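Local atomic coordinates of Abbfa_003403 (Acinetobacter baumannii, PDB entry 4ZXH), a protein that probably works as a nonribosomal peptide synthetase, with condensation, adenylation, carrier and thioesterase domains in one chain and a 4'-phosphopantetheine arm. Residues Lys56-Glu59 with Ile60-Val64; Asp161-Arg165 with Phe166-Ala170; Thr381-Gln385 with Asp386-Gly390. All blocks are in the same frame, centred on the assembly; numbering follows the deposited sequence.

All three contacts lie in the condensation domain and are local, each partly buried with a buried side and a solvent side. Contact 1 is a helix turn and contact 2 a helix end. Both touch the bound phospholipid, and they meet where Ile60 CD1 packs 3.5 Å from Phe166 CE1. Contact 3 is a hairpin at the edge of the sheet that includes strand 40-49, and it reaches the same lipid through Leu389. It joins contact 2 through Leu168, which packs on Leu387 and Leu389, and contact 1 only by a weak ion pair. Contact 1 combines helix bonds with apolar lipid packing. Contact 2 adds a salt bridge, and contact 3 relies on strand pairing.

Contact 1. Residues Lys56-Glu59 with Ile60-Val64; sequences KPIE and ILEAV. With PX4 (1,2-dimyristoyl-sn-glycero-3-phosphocholine), chain C.
Ile60 reaches back to Lys56 through its first two torsions. Chi1 of -71° puts CG1 beside the backbone N, and the second torsion is extended. CD1 therefore runs alongside the carbonyl of Lys56 and comes 3.9 Å from Lys56 CB. Leu61 is turned differently. Its CG lies opposite the backbone N (chi1 175°), and its CD1 packs 3.6 Å from C18 of the phospholipid, well down one acyl chain.

Pro57 and Ile58 meet the lipid nearer its glycerol end. Pro57 CG lies 3.6 Å from C24, at the start of the other acyl chain. Ile58 CD1 stands 3.9 Å from O6, the carbonyl oxygen of an ester. These contacts are van der Waals, and the three residues form part of the observed lipid pocket.

Four backbone hydrogen bonds tie the two segments together as one helix. Ile60 N donates to Lys56 O at 2.8 Å, and Leu61 N to Pro57 O at 2.9 Å. Glu62 N donates to Ile58 O at 3.0 Å. The bond from Ala63 N to Glu59 O is longer, 3.2 Å, and more bent, with 138° at the hydrogen. Pro57 sits in the first turn, where a helix needs no N-H from it. The stem of Glu62 runs past the carbonyl of Ile58, while Glu59 is exposed.

Lys56 NZ makes a weak hydrogen bond to Ser52 O, just before the helix. Helix 56-67 follows strand 40-49 in the chain. Ile60, Ala63 and Val64 pack on Val162, Arg165 and Phe166, in the end region of helix 152-165. Ile58 and Glu62 touch Met3 and Leu6 of the N-terminal loop.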
loop_
_atom_site.group_PDB
_atom_site.type_symbol
_atom_site.label_atom_id
_atom_site.label_comp_id
_atom_site.label_asym_id
_atom_site.label_seq_id
_atom_site.Cartn_x
_atom_site.Cartn_y
_atom_site.Cartn_z
ATOM N N LYS A 56 30.926 6.593 -43.215
ATOM C CA LYS A 56 31.644 6.424 -41.950
ATOM C C LYS A 56 30.786 5.979 -40.747
ATOM O O LYS A 56 31.278 5.246 -39.884
ATOM C CB LYS A 56 32.380 7.717 -41.594
ATOM C CG LYS A 56 33.648 7.932 -42.396
ATOM C CD LYS A 56 34.444 9.100 -41.863
ATOM C CE LYS A 56 35.531 9.487 -42.854
ATOM N NZ LYS A 56 34.938 9.948 -44.137
ATOM N N PRO A 57 29.522 6.430 -40.664
ATOM C CA PRO A 57 28.776 5.974 -39.488
ATOM C C PRO A 57 28.597 4.451 -39.424
ATOM O O PRO A 57 28.916 3.873 -38.388
ATOM C CB PRO A 57 27.436 6.691 -39.640
ATOM C CG PRO A 57 27.789 7.939 -40.333
ATOM C CD PRO A 57 28.819 7.532 -41.344
ATOM N N ILE A 58 28.130 3.819 -40.498
ATOM C CA ILE A 58 28.043 2.361 -40.543
ATOM C C ILE A 58 29.421 1.703 -40.321
ATOM O O ILE A 58 29.537 0.774 -39.524
ATOM C CB ILE A 58 27.460 1.859 -41.889
ATOM C CG1 ILE A 58 26.066 2.432 -42.145
ATOM C CG2 ILE A 58 27.361 0.349 -41.892
ATOM C CD1 ILE A 58 25.001 1.844 -41.257
ATOM N N GLU A 59 30.458 2.176 -41.017
ATOM C CA GLU A 59 31.805 1.606 -40.849
ATOM C C GLU A 59 32.287 1.669 -39.391
ATOM O O GLU A 59 32.895 0.723 -38.884
ATOM C CB GLU A 59 32.831 2.317 -41.733
ATOM C CG GLU A 59 32.517 2.337 -43.208
ATOM C CD GLU A 59 33.638 2.983 -44.030
ATOM O OE1 GLU A 59 34.656 3.411 -43.429
ATOM O OE2 GLU A 59 33.494 3.075 -45.273
ATOM N N ILE A 60 32.023 2.793 -38.733
ATOM C CA ILE A 60 32.503 3.013 -37.375
ATOM C C ILE A 60 31.673 2.195 -36.387
ATOM O O ILE A 60 32.221 1.568 -35.482
ATOM C CB ILE A 60 32.462 4.513 -37.014
ATOM C CG1 ILE A 60 33.537 5.264 -37.796
ATOM C CG2 ILE A 60 32.645 4.720 -35.519
ATOM C CD1 ILE A 60 33.291 6.757 -37.897
ATOM N N LEU A 61 30.355 2.198 -36.576
ATOM C CA LEU A 61 29.457 1.307 -35.848
ATOM C C LEU A 61 29.960 -0.139 -35.823
ATOM O O LEU A 61 30.092 -0.741 -34.757
ATOM C CB LEU A 61 28.053 1.342 -36.461
ATOM C CG LEU A 61 27.081 0.341 -35.827
ATOM C CD1 LEU A 61 26.898 0.650 -34.372
ATOM C CD2 LEU A 61 25.751 0.310 -36.541
ATOM N N GLU A 62 30.235 -0.690 -37.000
ATOM C CA GLU A 62 30.703 -2.068 -37.120
ATOM C C GLU A 62 32.033 -2.297 -36.418
ATOM O O GLU A 62 32.279 -3.383 -35.893
ATOM C CB GLU A 62 30.824 -2.468 -38.594
ATOM C CG GLU A 62 29.507 -2.930 -39.208
ATOM C CD GLU A 62 29.613 -3.215 -40.702
ATOM O OE1 GLU A 62 30.603 -2.790 -41.341
ATOM O OE2 GLU A 62 28.703 -3.875 -41.241
ATOM N N ALA A 63 32.885 -1.275 -36.407
ATOM C CA ALA A 63 34.211 -1.381 -35.793
ATOM C C ALA A 63 34.111 -1.355 -34.273
ATOM O O ALA A 63 34.828 -2.083 -33.576
ATOM C CB ALA A 63 35.105 -0.267 -36.276
ATOM N N VAL A 64 33.214 -0.510 -33.771
ATOM C CA VAL A 64 33.011 -0.387 -32.346
ATOM C C VAL A 64 32.408 -1.673 -31.775
ATOM O O VAL A 64 32.938 -2.228 -30.805
ATOM C CB VAL A 64 32.113 0.812 -32.005
ATOM C CG1 VAL A 64 31.615 0.687 -30.590
ATOM C CG2 VAL A 64 32.884 2.099 -32.142
HETATM O O1 PX4 C . 20.507 7.003 -45.195
HETATM O O2 PX4 C . 20.103 9.575 -45.320
HETATM P P1 PX4 C . 21.054 8.413 -45.159
HETATM O O3 PX4 C . 22.260 8.582 -46.222
HETATM C C1 PX4 C . 22.358 7.866 -47.454
HETATM C C2 PX4 C . 23.481 8.492 -48.288
HETATM N N1 PX4 C . 23.833 7.698 -49.485
HETATM C C3 PX4 C . 22.630 7.110 -50.099
HETATM C C4 PX4 C . 24.494 8.576 -50.466
HETATM C C5 PX4 C . 24.774 6.630 -49.117
HETATM O O4 PX4 C . 21.888 8.620 -43.788
HETATM C C6 PX4 C . 21.649 9.676 -42.853
HETATM C C7 PX4 C . 22.034 9.179 -41.463
HETATM C C8 PX4 C . 21.735 7.682 -41.479
HETATM O O5 PX4 C . 22.055 7.091 -40.224
HETATM C C9 PX4 C . 22.561 5.727 -40.132
HETATM O O6 PX4 C . 22.878 5.120 -41.141
HETATM C C10 PX4 C . 22.703 5.076 -38.780
HETATM C C11 PX4 C . 24.158 5.051 -38.335
HETATM C C12 PX4 C . 24.291 5.767 -36.999
HETATM C C13 PX4 C . 25.332 5.055 -36.146
HETATM C C14 PX4 C . 26.421 6.025 -35.718
HETATM C C15 PX4 C . 27.617 5.226 -35.234
HETATM C C16 PX4 C . 27.949 5.605 -33.806
HETATM C C17 PX4 C . 28.964 4.640 -33.223
HETATM C C18 PX4 C . 28.254 3.464 -32.554
HETATM C C19 PX4 C . 28.282 3.569 -31.038
HETATM C C20 PX4 C . 27.162 2.726 -30.436
HETATM C C21 PX4 C . 27.242 2.726 -28.910
HETATM C C22 PX4 C . 25.885 2.541 -28.250
HETATM O O7 PX4 C . 23.427 9.406 -41.195
HETATM C C23 PX4 C . 23.673 10.006 -39.877
HETATM O O8 PX4 C . 22.779 10.674 -39.394
HETATM C C24 PX4 C . 24.991 9.781 -39.129
HETATM C C25 PX4 C . 25.125 10.495 -37.773
HETATM C C26 PX4 C . 26.389 10.078 -36.998
HETATM C C27 PX4 C . 26.484 10.706 -35.593
HETATM C C28 PX4 C . 27.759 10.345 -34.824
HETATM C C29 PX4 C . 27.841 10.976 -33.423
HETATM C C30 PX4 C . 29.151 10.658 -32.686
HETATM C C31 PX4 C . 29.064 10.572 -31.142
HETATM C C32 PX4 C . 28.473 9.226 -30.695
HETATM C C33 PX4 C . 28.772 8.787 -29.254
HETATM C C34 PX4 C . 27.772 7.731 -28.769
HETATM C C35 PX4 C . 28.300 6.719 -27.749
HETATM C C36 PX4 C . 27.519 6.764 -26.445
#

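Contact 2. Residues Asp161-Arg165 with Phe166-Ala170; sequences DVSKR and FGLVA. With PX4 (1,2-dimyristoyl-sn-glycero-3-phosphocholine), chain C.
Phe166 and Val162 are joined by backbone and side chain where helix 152-165 ends. Phe166 N donates to Val162 O at 3.0 Å, and a second bond from the same N to Ser163 O is weak. Ser163 O is better satisfied by Leu168 N, at 2.8 Å and nearly straight (168°). Gly167 N donates to Lys164 O at 2.9 Å, coming from above the carbonyl plane. With the positive phi of Gly167 (85°), the bonds of Leu168 and Gly167 make a Schellman motif. The CB atoms of Ser163 and Leu168 also meet. Ser163 OG bonds back to Leu159 O.

Arg165 grips Asp161 side-on, one turn back, with two nitrogens on one oxygen. NE lies 2.9 Å from Asp161 OD2, above the carboxylate plane. NH2 is 3.3 Å from that same OD2 and uses its syn lone pair. Asp161 OD2 also bonds to Tyr68 OH. Arg165 NH2 has a second salt bridge, to Asp67.

The Val162 and Phe166 side chains lie side by side. Val162 CG1 lies opposite its backbone N (chi1 175°), which brings it to the edge of the Phe166 ring. There it sits in the ring plane, 3.6 Å from Phe166 CE2. Lipid carbon C28 lies over one ring face, 3.7 Å from Phe166 CZ. Val169 CG2 covers CB of Lys164.

The last-turn carbonyls of Val162, Ser163 and Lys164 thus find donors as the chain turns away. The charged pair is kept apart from the apolar surface offered to the lipid, and the second carboxylate probably helps balance Arg165.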
loop_
_atom_site.group_PDB
_atom_site.type_symbol
_atom_site.label_atom_id
_atom_site.label_comp_id
_atom_site.label_asym_id
_atom_site.label_seq_id
_atom_site.Cartn_x
_atom_site.Cartn_y
_atom_site.Cartn_z
ATOM N N ASP A 161 35.801 7.875 -27.073
ATOM C CA ASP A 161 36.353 7.012 -28.106
ATOM C C ASP A 161 35.659 7.181 -29.460
ATOM O O ASP A 161 36.322 7.357 -30.478
ATOM C CB ASP A 161 36.263 5.560 -27.669
ATOM C CG ASP A 161 37.133 4.648 -28.499
ATOM O OD1 ASP A 161 38.385 4.712 -28.353
ATOM O OD2 ASP A 161 36.557 3.855 -29.275
ATOM N N VAL A 162 34.331 7.143 -29.481
ATOM C CA VAL A 162 33.631 7.210 -30.757
ATOM C C VAL A 162 33.786 8.589 -31.401
ATOM O O VAL A 162 33.868 8.712 -32.624
ATOM C CB VAL A 162 32.157 6.854 -30.588
ATOM C CG1 VAL A 162 31.398 7.038 -31.894
ATOM C CG2 VAL A 162 32.050 5.424 -30.132
ATOM N N SER A 163 33.866 9.624 -30.577
ATOM C CA SER A 163 34.122 10.964 -31.077
ATOM C C SER A 163 35.485 11.074 -31.775
ATOM O O SER A 163 35.627 11.776 -32.774
ATOM C CB SER A 163 34.040 11.958 -29.928
ATOM O OG SER A 163 32.691 12.176 -29.549
ATOM N N LYS A 164 36.492 10.390 -31.241
ATOM C CA LYS A 164 37.797 10.388 -31.872
ATOM C C LYS A 164 37.712 9.698 -33.231
ATOM O O LYS A 164 38.282 10.169 -34.224
ATOM C CB LYS A 164 38.842 9.696 -30.993
ATOM C CG LYS A 164 40.226 9.644 -31.643
ATOM C CD LYS A 164 41.227 8.883 -30.798
ATOM C CE LYS A 164 40.756 7.448 -30.530
ATOM N NZ LYS A 164 41.705 6.673 -29.658
ATOM N N ARG A 165 37.008 8.575 -33.275
ATOM C CA ARG A 165 36.874 7.836 -34.516
ATOM C C ARG A 165 36.204 8.703 -35.570
ATOM O O ARG A 165 36.494 8.579 -36.760
ATOM C CB ARG A 165 36.088 6.554 -34.302
ATOM C CG ARG A 165 36.777 5.539 -33.411
ATOM C CD ARG A 165 35.833 4.390 -33.165
ATOM N NE ARG A 165 36.301 3.455 -32.154
ATOM C CZ ARG A 165 36.694 2.209 -32.407
ATOM N NH1 ARG A 165 36.672 1.749 -33.652
ATOM N NH2 ARG A 165 37.095 1.415 -31.416
ATOM N N PHE A 166 35.335 9.603 -35.121
ATOM C CA PHE A 166 34.638 10.517 -36.023
ATOM C C PHE A 166 35.402 11.795 -36.341
ATOM O O PHE A 166 34.954 12.578 -37.174
ATOM C CB PHE A 166 33.273 10.889 -35.458
ATOM C CG PHE A 166 32.191 9.926 -35.834
ATOM C CD1 PHE A 166 31.638 9.954 -37.103
ATOM C CD2 PHE A 166 31.726 8.996 -34.923
ATOM C CE1 PHE A 166 30.644 9.070 -37.456
ATOM C CE2 PHE A 166 30.738 8.108 -35.267
ATOM C CZ PHE A 166 30.188 8.148 -36.533
ATOM N N GLY A 167 36.546 12.004 -35.694
ATOM C CA GLY A 167 37.331 13.206 -35.912
ATOM C C GLY A 167 36.949 14.444 -35.108
ATOM O O GLY A 167 37.269 15.561 -35.513
ATOM N N LEU A 168 36.290 14.256 -33.967
ATOM C CA LEU A 168 35.835 15.377 -33.137
ATOM C C LEU A 168 36.804 15.781 -32.013
ATOM O O LEU A 168 36.832 16.935 -31.603
ATOM C CB LEU A 168 34.468 15.053 -32.537
ATOM C CG LEU A 168 33.371 14.955 -33.586
ATOM C CD1 LEU A 168 32.117 14.389 -32.988
ATOM C CD2 LEU A 168 33.114 16.329 -34.148
ATOM N N VAL A 169 37.587 14.837 -31.509
ATOM C CA VAL A 169 38.592 15.151 -30.496
ATOM C C VAL A 169 39.886 14.522 -30.954
ATOM O O VAL A 169 39.868 13.598 -31.777
ATOM C CB VAL A 169 38.216 14.626 -29.070
ATOM C CG1 VAL A 169 36.973 15.316 -28.557
ATOM C CG2 VAL A 169 38.032 13.127 -29.077
ATOM N N ALA A 170 41.008 15.002 -30.433
ATOM C CA ALA A 170 42.293 14.572 -30.979
ATOM C C ALA A 170 42.757 13.251 -30.386
ATOM O O ALA A 170 43.312 12.420 -31.094
ATOM C CB ALA A 170 43.344 15.644 -30.773
HETATM O O1 PX4 C . 20.507 7.003 -45.195
HETATM O O2 PX4 C . 20.103 9.575 -45.320
HETATM P P1 PX4 C . 21.054 8.413 -45.159
HETATM O O3 PX4 C . 22.260 8.582 -46.222
HETATM C C1 PX4 C . 22.358 7.866 -47.454
HETATM C C2 PX4 C . 23.481 8.492 -48.288
HETATM N N1 PX4 C . 23.833 7.698 -49.485
HETATM C C3 PX4 C . 22.630 7.110 -50.099
HETATM C C4 PX4 C . 24.494 8.576 -50.466
HETATM C C5 PX4 C . 24.774 6.630 -49.117
HETATM O O4 PX4 C . 21.888 8.620 -43.788
HETATM C C6 PX4 C . 21.649 9.676 -42.853
HETATM C C7 PX4 C . 22.034 9.179 -41.463
HETATM C C8 PX4 C . 21.735 7.682 -41.479
HETATM O O5 PX4 C . 22.055 7.091 -40.224
HETATM C C9 PX4 C . 22.561 5.727 -40.132
HETATM O O6 PX4 C . 22.878 5.120 -41.141
HETATM C C10 PX4 C . 22.703 5.076 -38.780
HETATM C C11 PX4 C . 24.158 5.051 -38.335
HETATM C C12 PX4 C . 24.291 5.767 -36.999
HETATM C C13 PX4 C . 25.332 5.055 -36.146
HETATM C C14 PX4 C . 26.421 6.025 -35.718
HETATM C C15 PX4 C . 27.617 5.226 -35.234
HETATM C C16 PX4 C . 27.949 5.605 -33.806
HETATM C C17 PX4 C . 28.964 4.640 -33.223
HETATM C C18 PX4 C . 28.254 3.464 -32.554
HETATM C C19 PX4 C . 28.282 3.569 -31.038
HETATM C C20 PX4 C . 27.162 2.726 -30.436
HETATM C C21 PX4 C . 27.242 2.726 -28.910
HETATM C C22 PX4 C . 25.885 2.541 -28.250
HETATM O O7 PX4 C . 23.427 9.406 -41.195
HETATM C C23 PX4 C . 23.673 10.006 -39.877
HETATM O O8 PX4 C . 22.779 10.674 -39.394
HETATM C C24 PX4 C . 24.991 9.781 -39.129
HETATM C C25 PX4 C . 25.125 10.495 -37.773
HETATM C C26 PX4 C . 26.389 10.078 -36.998
HETATM C C27 PX4 C . 26.484 10.706 -35.593
HETATM C C28 PX4 C . 27.759 10.345 -34.824
HETATM C C29 PX4 C . 27.841 10.976 -33.423
HETATM C C30 PX4 C . 29.151 10.658 -32.686
HETATM C C31 PX4 C . 29.064 10.572 -31.142
HETATM C C32 PX4 C . 28.473 9.226 -30.695
HETATM C C33 PX4 C . 28.772 8.787 -29.254
HETATM C C34 PX4 C . 27.772 7.731 -28.769
HETATM C C35 PX4 C . 28.300 6.719 -27.749
HETATM C C36 PX4 C . 27.519 6.764 -26.445
#

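Contact 3. Residues Thr381-Gln385 with Asp386-Gly390; sequences TLVGQ and DLTLG
Leu382 and Leu389 form a hydrogen-bonded antiparallel pair at the edge of the sheet. Leu382 N donates to Leu389 O at 3.1 Å. Leu389 N returns a bond to Leu382 O at 3.0 Å. Nearer the bend, Gly384 N donates to Leu387 O at 2.8 Å. Gln385 and Asp386 take the two corners of a type I turn.

Two CA-H...O contacts add to these bonds, from Thr381 CA to Leu389 O (3.2 Å) and from Thr388 CA to Leu382 O (3.4 Å).

Side chains pack on both faces. On one, the CB atoms of Leu382 and Leu389 come together, and Leu389 also touches the phospholipid. On the other, Val383 and Thr388 are a non-hydrogen-bonded pair lying side by side. Chi1 of -63° sets Thr388 OG1 beside the backbone N and leaves CG2 opposite that N. CG2 touches both Val383 CG2 and Thr381 CB, 3.9 Å from each.

The turn is held by polar bonds: Asp386 OD1 to Ser52 OG and Gln385 O to Asn50 ND2. Backbone bonds therefore set the hairpin register, while Leu387 and Leu389 face the apolar interior and the turn is fixed by polar groups.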
loop_
_atom_site.group_PDB
_atom_site.type_symbol
_atom_site.label_atom_id
_atom_site.label_comp_id
_atom_site.label_asym_id
_atom_site.label_seq_id
_atom_site.Cartn_x
_atom_site.Cartn_y
_atom_site.Cartn_z
ATOM N N THR A 381 29.244 23.800 -29.280
ATOM C CA THR A 381 29.339 22.753 -30.283
ATOM C C THR A 381 30.721 22.120 -30.314
ATOM O O THR A 381 31.707 22.666 -29.808
ATOM C CB THR A 381 29.047 23.279 -31.703
ATOM O OG1 THR A 381 29.952 24.352 -32.009
ATOM C CG2 THR A 381 27.603 23.755 -31.837
ATOM N N LEU A 382 30.779 20.963 -30.949
ATOM C CA LEU A 382 32.016 20.242 -31.157
ATOM C C LEU A 382 32.142 20.030 -32.661
ATOM O O LEU A 382 31.392 19.267 -33.247
ATOM C CB LEU A 382 31.979 18.930 -30.389
ATOM C CG LEU A 382 33.237 18.120 -30.153
ATOM C CD1 LEU A 382 34.251 18.969 -29.459
ATOM C CD2 LEU A 382 32.860 16.943 -29.292
ATOM N N VAL A 383 33.060 20.746 -33.293
ATOM C CA VAL A 383 33.118 20.783 -34.740
ATOM C C VAL A 383 34.267 19.953 -35.280
ATOM O O VAL A 383 35.432 20.153 -34.919
ATOM C CB VAL A 383 33.252 22.230 -35.249
ATOM C CG1 VAL A 383 33.335 22.257 -36.770
ATOM C CG2 VAL A 383 32.086 23.064 -34.740
ATOM N N GLY A 384 33.927 19.013 -36.148
ATOM C CA GLY A 384 34.919 18.176 -36.782
ATOM C C GLY A 384 34.905 18.466 -38.259
ATOM O O GLY A 384 34.114 19.271 -38.737
ATOM N N GLN A 385 35.803 17.823 -38.985
ATOM C CA GLN A 385 35.849 17.976 -40.426
ATOM C C GLN A 385 34.519 17.555 -41.063
ATOM O O GLN A 385 33.990 18.251 -41.928
ATOM C CB GLN A 385 37.012 17.162 -40.983
ATOM C CG GLN A 385 36.991 16.943 -42.459
ATOM C CD GLN A 385 38.279 16.320 -42.974
ATOM O OE1 GLN A 385 39.096 15.781 -42.210
ATOM N NE2 GLN A 385 38.473 16.405 -44.280
ATOM N N ASP A 386 33.959 16.434 -40.619
ATOM C CA ASP A 386 32.803 15.866 -41.318
ATOM C C ASP A 386 31.450 16.216 -40.698
ATOM O O ASP A 386 30.436 16.108 -41.371
ATOM C CB ASP A 386 32.924 14.340 -41.402
ATOM C CG ASP A 386 34.085 13.883 -42.279
ATOM O OD1 ASP A 386 34.442 14.591 -43.256
ATOM O OD2 ASP A 386 34.641 12.803 -41.990
ATOM N N LEU A 387 31.431 16.619 -39.425
ATOM C CA LEU A 387 30.176 16.899 -38.727
ATOM C C LEU A 387 30.307 17.833 -37.543
ATOM O O LEU A 387 31.400 18.250 -37.173
ATOM C CB LEU A 387 29.513 15.602 -38.253
ATOM C CG LEU A 387 30.315 14.528 -37.510
ATOM C CD1 LEU A 387 30.807 15.012 -36.219
ATOM C CD2 LEU A 387 29.368 13.378 -37.214
ATOM N N THR A 388 29.167 18.117 -36.926
ATOM C CA THR A 388 29.105 19.053 -35.813
ATOM C C THR A 388 28.089 18.573 -34.796
ATOM O O THR A 388 26.950 18.274 -35.172
ATOM C CB THR A 388 28.727 20.473 -36.301
ATOM O OG1 THR A 388 29.748 20.964 -37.191
ATOM C CG2 THR A 388 28.545 21.417 -35.131
ATOM N N LEU A 389 28.490 18.486 -33.525
ATOM C CA LEU A 389 27.575 18.067 -32.443
ATOM C C LEU A 389 27.064 19.264 -31.655
ATOM O O LEU A 389 27.842 20.140 -31.292
ATOM C CB LEU A 389 28.245 17.095 -31.460
ATOM C CG LEU A 389 28.698 15.677 -31.819
ATOM C CD1 LEU A 389 28.992 14.933 -30.543
ATOM C CD2 LEU A 389 27.669 14.924 -32.625
ATOM N N GLY A 390 25.764 19.294 -31.380
ATOM C CA GLY A 390 25.173 20.345 -30.568
ATOM C C GLY A 390 24.332 19.711 -29.480
ATOM O O GLY A 390 24.144 18.495 -29.492
#